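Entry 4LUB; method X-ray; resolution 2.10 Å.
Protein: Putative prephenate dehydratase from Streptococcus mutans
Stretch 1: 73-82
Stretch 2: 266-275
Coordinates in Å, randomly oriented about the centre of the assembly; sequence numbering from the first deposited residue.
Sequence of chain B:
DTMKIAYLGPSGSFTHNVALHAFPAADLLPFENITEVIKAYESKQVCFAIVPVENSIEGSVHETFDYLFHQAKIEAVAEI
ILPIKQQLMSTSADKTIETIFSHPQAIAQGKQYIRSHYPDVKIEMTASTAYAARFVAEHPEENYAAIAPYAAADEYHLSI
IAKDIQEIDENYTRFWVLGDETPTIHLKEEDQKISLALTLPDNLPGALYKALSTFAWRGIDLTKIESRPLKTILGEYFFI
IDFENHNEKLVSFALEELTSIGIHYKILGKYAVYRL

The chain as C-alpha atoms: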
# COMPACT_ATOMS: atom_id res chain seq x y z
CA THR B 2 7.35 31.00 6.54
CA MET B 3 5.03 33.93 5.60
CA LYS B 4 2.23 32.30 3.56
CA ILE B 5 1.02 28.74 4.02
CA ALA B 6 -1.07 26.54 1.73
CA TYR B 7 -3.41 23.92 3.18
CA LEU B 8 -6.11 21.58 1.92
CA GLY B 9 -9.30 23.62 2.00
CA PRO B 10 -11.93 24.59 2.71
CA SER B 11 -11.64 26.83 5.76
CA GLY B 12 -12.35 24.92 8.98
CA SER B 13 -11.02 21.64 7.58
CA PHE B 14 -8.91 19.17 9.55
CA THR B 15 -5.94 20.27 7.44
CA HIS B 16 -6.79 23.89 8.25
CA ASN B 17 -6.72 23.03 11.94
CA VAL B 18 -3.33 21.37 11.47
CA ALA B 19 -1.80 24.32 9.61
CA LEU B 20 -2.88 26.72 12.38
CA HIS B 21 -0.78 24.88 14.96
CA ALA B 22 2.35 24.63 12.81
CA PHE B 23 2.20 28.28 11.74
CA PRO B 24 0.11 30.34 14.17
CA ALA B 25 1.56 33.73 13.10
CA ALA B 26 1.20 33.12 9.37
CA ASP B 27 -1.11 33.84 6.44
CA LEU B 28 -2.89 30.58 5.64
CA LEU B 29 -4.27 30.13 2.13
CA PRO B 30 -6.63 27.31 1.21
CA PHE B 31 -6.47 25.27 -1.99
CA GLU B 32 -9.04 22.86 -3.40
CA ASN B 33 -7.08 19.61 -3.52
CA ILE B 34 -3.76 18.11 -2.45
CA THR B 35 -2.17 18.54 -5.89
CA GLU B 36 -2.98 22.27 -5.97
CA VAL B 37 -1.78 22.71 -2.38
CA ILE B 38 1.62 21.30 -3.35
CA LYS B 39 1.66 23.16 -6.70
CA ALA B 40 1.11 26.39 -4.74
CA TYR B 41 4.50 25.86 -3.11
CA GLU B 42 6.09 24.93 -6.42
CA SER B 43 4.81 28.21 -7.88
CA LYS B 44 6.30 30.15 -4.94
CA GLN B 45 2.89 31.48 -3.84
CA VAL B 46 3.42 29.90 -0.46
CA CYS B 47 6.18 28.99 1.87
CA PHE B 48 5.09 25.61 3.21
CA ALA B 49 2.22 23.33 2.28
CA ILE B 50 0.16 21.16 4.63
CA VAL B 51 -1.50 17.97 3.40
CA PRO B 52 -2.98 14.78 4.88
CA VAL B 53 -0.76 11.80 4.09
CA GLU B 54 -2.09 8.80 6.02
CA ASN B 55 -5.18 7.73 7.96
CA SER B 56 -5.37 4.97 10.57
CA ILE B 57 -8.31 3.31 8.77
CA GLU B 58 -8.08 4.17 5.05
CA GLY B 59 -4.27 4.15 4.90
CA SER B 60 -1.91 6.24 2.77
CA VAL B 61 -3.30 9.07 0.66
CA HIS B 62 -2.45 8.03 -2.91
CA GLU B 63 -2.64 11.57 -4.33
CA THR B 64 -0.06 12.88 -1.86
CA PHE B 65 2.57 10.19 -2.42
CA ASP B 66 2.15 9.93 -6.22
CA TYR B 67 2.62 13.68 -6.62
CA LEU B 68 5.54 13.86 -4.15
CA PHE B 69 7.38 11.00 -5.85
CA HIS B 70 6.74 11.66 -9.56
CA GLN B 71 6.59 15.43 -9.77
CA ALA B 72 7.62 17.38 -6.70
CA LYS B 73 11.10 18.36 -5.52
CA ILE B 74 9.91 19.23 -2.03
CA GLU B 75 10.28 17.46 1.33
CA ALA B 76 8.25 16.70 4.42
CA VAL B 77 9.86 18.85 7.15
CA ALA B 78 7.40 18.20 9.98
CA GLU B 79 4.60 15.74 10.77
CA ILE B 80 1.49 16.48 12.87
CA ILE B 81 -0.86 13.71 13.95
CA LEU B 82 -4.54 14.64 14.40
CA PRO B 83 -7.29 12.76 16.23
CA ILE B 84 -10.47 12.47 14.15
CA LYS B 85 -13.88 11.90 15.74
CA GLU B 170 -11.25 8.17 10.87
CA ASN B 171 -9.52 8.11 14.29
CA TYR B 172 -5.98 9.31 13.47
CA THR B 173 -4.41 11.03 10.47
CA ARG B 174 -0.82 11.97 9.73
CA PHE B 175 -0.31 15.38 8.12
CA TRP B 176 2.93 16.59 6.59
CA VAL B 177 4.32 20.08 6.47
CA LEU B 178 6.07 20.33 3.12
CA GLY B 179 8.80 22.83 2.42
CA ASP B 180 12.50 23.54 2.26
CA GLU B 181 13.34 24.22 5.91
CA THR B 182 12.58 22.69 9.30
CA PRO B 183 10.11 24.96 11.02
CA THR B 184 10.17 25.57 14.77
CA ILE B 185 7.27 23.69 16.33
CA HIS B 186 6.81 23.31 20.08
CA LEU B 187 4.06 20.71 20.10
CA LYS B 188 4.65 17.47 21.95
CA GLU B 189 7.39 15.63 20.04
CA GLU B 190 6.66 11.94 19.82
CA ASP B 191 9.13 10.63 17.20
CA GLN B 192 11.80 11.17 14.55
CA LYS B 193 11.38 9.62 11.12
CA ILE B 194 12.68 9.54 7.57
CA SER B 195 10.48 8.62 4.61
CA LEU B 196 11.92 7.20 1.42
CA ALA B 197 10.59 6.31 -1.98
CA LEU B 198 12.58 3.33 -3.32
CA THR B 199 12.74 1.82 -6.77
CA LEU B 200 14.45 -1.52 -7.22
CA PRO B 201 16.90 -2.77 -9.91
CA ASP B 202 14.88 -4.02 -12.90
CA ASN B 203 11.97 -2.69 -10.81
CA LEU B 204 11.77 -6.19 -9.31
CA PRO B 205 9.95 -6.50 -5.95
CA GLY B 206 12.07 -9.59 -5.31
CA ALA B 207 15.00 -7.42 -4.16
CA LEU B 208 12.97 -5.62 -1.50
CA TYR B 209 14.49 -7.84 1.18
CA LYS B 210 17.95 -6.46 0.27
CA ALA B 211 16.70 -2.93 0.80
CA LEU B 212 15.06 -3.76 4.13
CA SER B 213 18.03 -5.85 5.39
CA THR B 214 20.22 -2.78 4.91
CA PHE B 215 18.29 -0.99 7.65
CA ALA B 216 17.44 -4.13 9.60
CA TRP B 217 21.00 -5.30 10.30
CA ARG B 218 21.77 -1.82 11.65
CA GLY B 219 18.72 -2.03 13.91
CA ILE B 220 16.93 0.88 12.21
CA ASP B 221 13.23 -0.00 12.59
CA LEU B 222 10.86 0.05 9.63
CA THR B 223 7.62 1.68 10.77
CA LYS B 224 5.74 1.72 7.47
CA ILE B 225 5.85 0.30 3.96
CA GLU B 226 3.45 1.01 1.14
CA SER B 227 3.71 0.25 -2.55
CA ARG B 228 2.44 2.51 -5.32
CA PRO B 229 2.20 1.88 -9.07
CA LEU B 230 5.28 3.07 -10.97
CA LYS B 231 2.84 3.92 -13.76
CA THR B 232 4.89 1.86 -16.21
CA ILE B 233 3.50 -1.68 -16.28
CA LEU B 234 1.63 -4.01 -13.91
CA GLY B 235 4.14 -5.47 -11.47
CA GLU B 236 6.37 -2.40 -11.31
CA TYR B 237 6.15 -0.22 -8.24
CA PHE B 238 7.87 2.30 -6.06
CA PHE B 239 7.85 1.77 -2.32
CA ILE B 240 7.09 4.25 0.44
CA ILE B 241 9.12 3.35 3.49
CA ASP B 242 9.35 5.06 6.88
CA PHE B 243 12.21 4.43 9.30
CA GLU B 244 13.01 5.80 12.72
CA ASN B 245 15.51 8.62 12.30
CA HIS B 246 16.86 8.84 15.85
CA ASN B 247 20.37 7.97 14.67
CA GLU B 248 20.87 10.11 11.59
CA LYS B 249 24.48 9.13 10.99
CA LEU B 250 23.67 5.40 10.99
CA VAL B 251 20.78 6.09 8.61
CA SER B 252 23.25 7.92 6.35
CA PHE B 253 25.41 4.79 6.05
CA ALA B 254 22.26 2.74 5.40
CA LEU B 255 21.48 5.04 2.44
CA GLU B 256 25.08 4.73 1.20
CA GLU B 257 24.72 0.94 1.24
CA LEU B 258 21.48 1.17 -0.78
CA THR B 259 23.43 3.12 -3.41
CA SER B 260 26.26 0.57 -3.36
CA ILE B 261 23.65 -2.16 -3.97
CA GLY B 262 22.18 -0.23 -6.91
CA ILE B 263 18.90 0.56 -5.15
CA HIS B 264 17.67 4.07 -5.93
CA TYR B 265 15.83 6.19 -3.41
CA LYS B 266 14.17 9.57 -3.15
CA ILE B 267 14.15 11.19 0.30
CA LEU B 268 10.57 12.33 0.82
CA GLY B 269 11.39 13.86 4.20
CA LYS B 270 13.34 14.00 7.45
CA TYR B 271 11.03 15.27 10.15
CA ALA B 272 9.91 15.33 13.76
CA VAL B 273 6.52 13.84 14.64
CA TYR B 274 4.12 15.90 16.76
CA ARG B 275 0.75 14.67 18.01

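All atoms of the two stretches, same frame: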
# COMPACT_ATOMS: atom_id res chain seq x y z
N LYS B 73 9.74 18.30 -6.04
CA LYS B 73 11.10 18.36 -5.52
C LYS B 73 10.97 19.19 -4.24
O LYS B 73 11.42 20.32 -4.13
CB LYS B 73 12.06 18.96 -6.56
CG LYS B 73 13.37 19.61 -6.06
CD LYS B 73 14.24 18.66 -5.26
CE LYS B 73 15.41 19.43 -4.65
NZ LYS B 73 15.10 19.93 -3.28
N ILE B 74 10.23 18.61 -3.30
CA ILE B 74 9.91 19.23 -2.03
C ILE B 74 9.96 18.12 -0.99
O ILE B 74 9.78 16.96 -1.32
CB ILE B 74 8.52 19.91 -2.09
CG1 ILE B 74 8.25 20.75 -0.85
CG2 ILE B 74 7.41 18.87 -2.26
CD1 ILE B 74 6.88 21.36 -0.87
N GLU B 75 10.20 18.47 0.27
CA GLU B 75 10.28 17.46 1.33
C GLU B 75 9.31 17.69 2.48
O GLU B 75 8.96 18.83 2.79
CB GLU B 75 11.70 17.37 1.90
CG GLU B 75 12.74 16.93 0.90
CD GLU B 75 14.12 16.78 1.52
OE1 GLU B 75 14.23 16.88 2.76
OE2 GLU B 75 15.09 16.55 0.77
N ALA B 76 8.85 16.61 3.09
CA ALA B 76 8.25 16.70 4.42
C ALA B 76 9.28 17.21 5.45
O ALA B 76 10.38 16.66 5.57
CB ALA B 76 7.69 15.36 4.84
N VAL B 77 8.94 18.28 6.16
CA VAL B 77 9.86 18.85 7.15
C VAL B 77 9.29 18.81 8.57
O VAL B 77 9.99 19.12 9.53
CB VAL B 77 10.25 20.30 6.77
CG1 VAL B 77 11.09 20.29 5.50
CG2 VAL B 77 9.02 21.19 6.61
N ALA B 78 8.02 18.44 8.68
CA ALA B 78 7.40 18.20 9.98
C ALA B 78 6.14 17.35 9.78
O ALA B 78 5.46 17.47 8.76
CB ALA B 78 7.05 19.51 10.67
N GLU B 79 5.84 16.51 10.77
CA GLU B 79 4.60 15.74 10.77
C GLU B 79 3.74 16.05 11.99
O GLU B 79 4.23 16.07 13.11
CB GLU B 79 4.91 14.24 10.74
CG GLU B 79 3.69 13.35 10.64
CD GLU B 79 4.06 11.88 10.62
OE1 GLU B 79 4.78 11.48 9.69
OE2 GLU B 79 3.58 11.12 11.48
N ILE B 80 2.45 16.30 11.77
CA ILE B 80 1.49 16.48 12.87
C ILE B 80 0.40 15.43 12.78
O ILE B 80 -0.24 15.27 11.74
CB ILE B 80 0.87 17.90 12.88
CG1 ILE B 80 1.95 18.95 13.14
CG2 ILE B 80 -0.19 18.01 13.97
CD1 ILE B 80 1.61 20.34 12.65
N ILE B 81 0.22 14.69 13.86
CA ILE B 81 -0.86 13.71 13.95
C ILE B 81 -2.12 14.26 14.63
O ILE B 81 -2.05 14.77 15.75
CB ILE B 81 -0.40 12.45 14.69
CG1 ILE B 81 0.78 11.82 13.93
CG2 ILE B 81 -1.53 11.43 14.77
CD1 ILE B 81 1.34 10.58 14.60
N LEU B 82 -3.24 14.17 13.93
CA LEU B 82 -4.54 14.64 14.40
C LEU B 82 -5.52 13.53 14.73
O LEU B 82 -5.74 12.64 13.92
CB LEU B 82 -5.19 15.55 13.35
CG LEU B 82 -6.38 16.42 13.79
CD1 LEU B 82 -5.96 17.60 14.66
CD2 LEU B 82 -7.18 16.88 12.58
N LYS B 266 14.45 8.15 -3.32
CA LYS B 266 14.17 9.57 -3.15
C LYS B 266 13.82 9.83 -1.69
O LYS B 266 12.93 9.17 -1.14
CB LYS B 266 13.03 10.00 -4.06
CG LYS B 266 12.72 11.48 -4.05
CD LYS B 266 11.62 11.76 -5.05
CE LYS B 266 11.22 13.22 -5.04
NZ LYS B 266 10.32 13.51 -6.19
N ILE B 267 14.52 10.76 -1.05
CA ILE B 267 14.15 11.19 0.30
C ILE B 267 12.92 12.08 0.27
O ILE B 267 12.97 13.20 -0.24
CB ILE B 267 15.29 11.94 1.01
CG1 ILE B 267 16.55 11.06 1.07
CG2 ILE B 267 14.85 12.38 2.41
CD1 ILE B 267 17.70 11.71 1.80
N LEU B 268 11.81 11.56 0.79
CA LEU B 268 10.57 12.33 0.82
C LEU B 268 10.57 13.30 1.99
O LEU B 268 9.89 14.32 1.94
CB LEU B 268 9.36 11.40 0.91
CG LEU B 268 9.15 10.40 -0.23
CD1 LEU B 268 7.89 9.60 0.01
CD2 LEU B 268 9.07 11.12 -1.57
N GLY B 269 11.34 13.00 3.03
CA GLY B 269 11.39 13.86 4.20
C GLY B 269 12.18 13.33 5.38
O GLY B 269 12.23 12.12 5.61
N LYS B 270 12.84 14.24 6.09
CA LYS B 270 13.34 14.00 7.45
C LYS B 270 12.64 14.94 8.41
O LYS B 270 12.73 16.16 8.26
CB LYS B 270 14.86 14.20 7.56
CG LYS B 270 15.72 13.38 6.60
CD LYS B 270 17.18 13.65 6.90
CE LYS B 270 18.11 13.08 5.84
NZ LYS B 270 19.54 13.36 6.19
N TYR B 271 11.93 14.41 9.40
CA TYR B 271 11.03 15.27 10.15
C TYR B 271 10.81 14.78 11.57
O TYR B 271 10.96 13.59 11.86
CB TYR B 271 9.68 15.37 9.43
CG TYR B 271 9.13 14.02 9.02
CD1 TYR B 271 8.40 13.25 9.92
CD2 TYR B 271 9.37 13.50 7.75
CE1 TYR B 271 7.91 12.00 9.57
CE2 TYR B 271 8.88 12.24 7.39
CZ TYR B 271 8.14 11.51 8.31
OH TYR B 271 7.65 10.27 7.97
N ALA B 272 10.42 15.70 12.45
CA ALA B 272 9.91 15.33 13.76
C ALA B 272 8.41 15.04 13.66
O ALA B 272 7.72 15.58 12.80
CB ALA B 272 10.18 16.43 14.78
N VAL B 273 7.94 14.15 14.53
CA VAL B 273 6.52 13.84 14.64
C VAL B 273 5.91 14.48 15.88
O VAL B 273 6.37 14.25 16.99
CB VAL B 273 6.27 12.31 14.68
CG1 VAL B 273 4.77 12.01 14.74
CG2 VAL B 273 6.96 11.62 13.50
N TYR B 274 4.86 15.26 15.68
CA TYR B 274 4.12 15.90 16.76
C TYR B 274 2.71 15.33 16.78
O TYR B 274 2.21 14.91 15.74
CB TYR B 274 4.08 17.42 16.56
CG TYR B 274 5.44 18.05 16.35
CD1 TYR B 274 6.24 18.41 17.43
CD2 TYR B 274 5.93 18.28 15.07
CE1 TYR B 274 7.49 18.99 17.24
CE2 TYR B 274 7.17 18.87 14.87
CZ TYR B 274 7.94 19.22 15.95
OH TYR B 274 9.18 19.80 15.75
N ARG B 275 2.09 15.23 17.96
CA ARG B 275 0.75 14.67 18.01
C ARG B 275 -0.29 15.74 18.35
O ARG B 275 -0.22 16.37 19.40
CB ARG B 275 0.67 13.52 19.02
CG ARG B 275 -0.69 12.83 19.06
CD ARG B 275 -0.62 11.49 19.78
NE ARG B 275 0.08 10.47 18.99
CZ ARG B 275 -0.51 9.50 18.31
NH1 ARG B 275 -1.83 9.39 18.30
NH2 ARG B 275 0.21 8.62 17.62
O HOH W 1 11.49 14.78 -2.11
O HOH W 2 13.09 17.09 5.28
O HOH W 3 10.57 18.59 12.09
O HOH W 4 12.71 18.69 9.25

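Residues 75-82 and 266-274 form two neighbouring strands of one sheet. They run parallel, with 7° between their directions and a closest axial approach of 4.3 Å. The touching residues are at least 192 positions apart in sequence. The contact buries 764 Å², both sides summed.

The pairing is most regular at the C-terminal end. Glu 79 N donates to Ala 272 O at 2.9 Å. Tyr 274 N donates to Glu 79 O at 2.8 Å, and Ile 81 N donates to Tyr 274 O at 2.7 Å. All three bonds are nearly straight, with angles at hydrogen of 161° to 167°. This is the usual parallel ladder, in which the amide and carbonyl of Glu 79 reach two different residues of the partner, Ala 272 and Tyr 274. CA-H...O contacts support it: Val 273 CA lies 3.5 Å from Glu 79 O, and Ile 80 CA lies 3.3 Å from Tyr 274 O.

At the other end, Ala 76 N donates to Leu 268 O at 2.8 Å. Glu 75 CA also approaches Leu 268 O, at 3.2 Å.

Between these two regions the ladder is interrupted, and waters bridge the strands. Water 3 donates to Val 77 O (water O to Val 77 O, 2.7 Å) and accepts from Ala 272 N (2.9 Å to the same water O). Water 4 donates to two carbonyls, its O lying 2.8 Å from Val 77 O and 2.7 Å from Lys 270 O. Water 2 accepts from Lys 270 N, 3.0 Å from the water O, and lies near Ala 76 O and Glu 75 OE1. Nearer the start of the strands, water 1 donates to Ile 74 O and Ile 267 O, its O lying 2.9 Å from each. The backbone of Val 77, with phi/psi of -119/-8, departs from extended geometry here, as does Leu 268 at -82/-24.

Gly 269 sits beside Ala 76, with their CA atoms 4.2 Å apart. An ideal CB on Gly 269 would lie 2.6 Å from Ala 76 CB, a clash. The absence of a side chain therefore permits this close approach.

Tyr 271 points toward the first stretch. Its CD2 packs against Ala 76 CB at 3.8 Å, an apolar contact. Its CE1 lies 3.2 Å from Glu 79 OE1. Both Glu 79 carboxylate oxygens and Tyr 271 OH are hydrogen-bonded elsewhere in the structure.

Glu 79 and Val 273 share one face of the sheet. Val 273 CG1 also meets Ile 81 CD1 at 3.7 Å, a close aliphatic contact.

Ala 78, Ile 80 and Tyr 274 lie on the other face. Ala 78 CB meets the edge of the Tyr 274 ring, 4.3 Å from CE2. Ile 80 CG1 lies 4.3 Å from Tyr 274 CB.

At the end of the contact, Ile 81 CG2 lies over one face of the Arg 275 guanidinium. This position leaves the in-plane N-H groups free for polar partners, and Arg 275 NE and NH2 are hydrogen-bonded elsewhere in the structure.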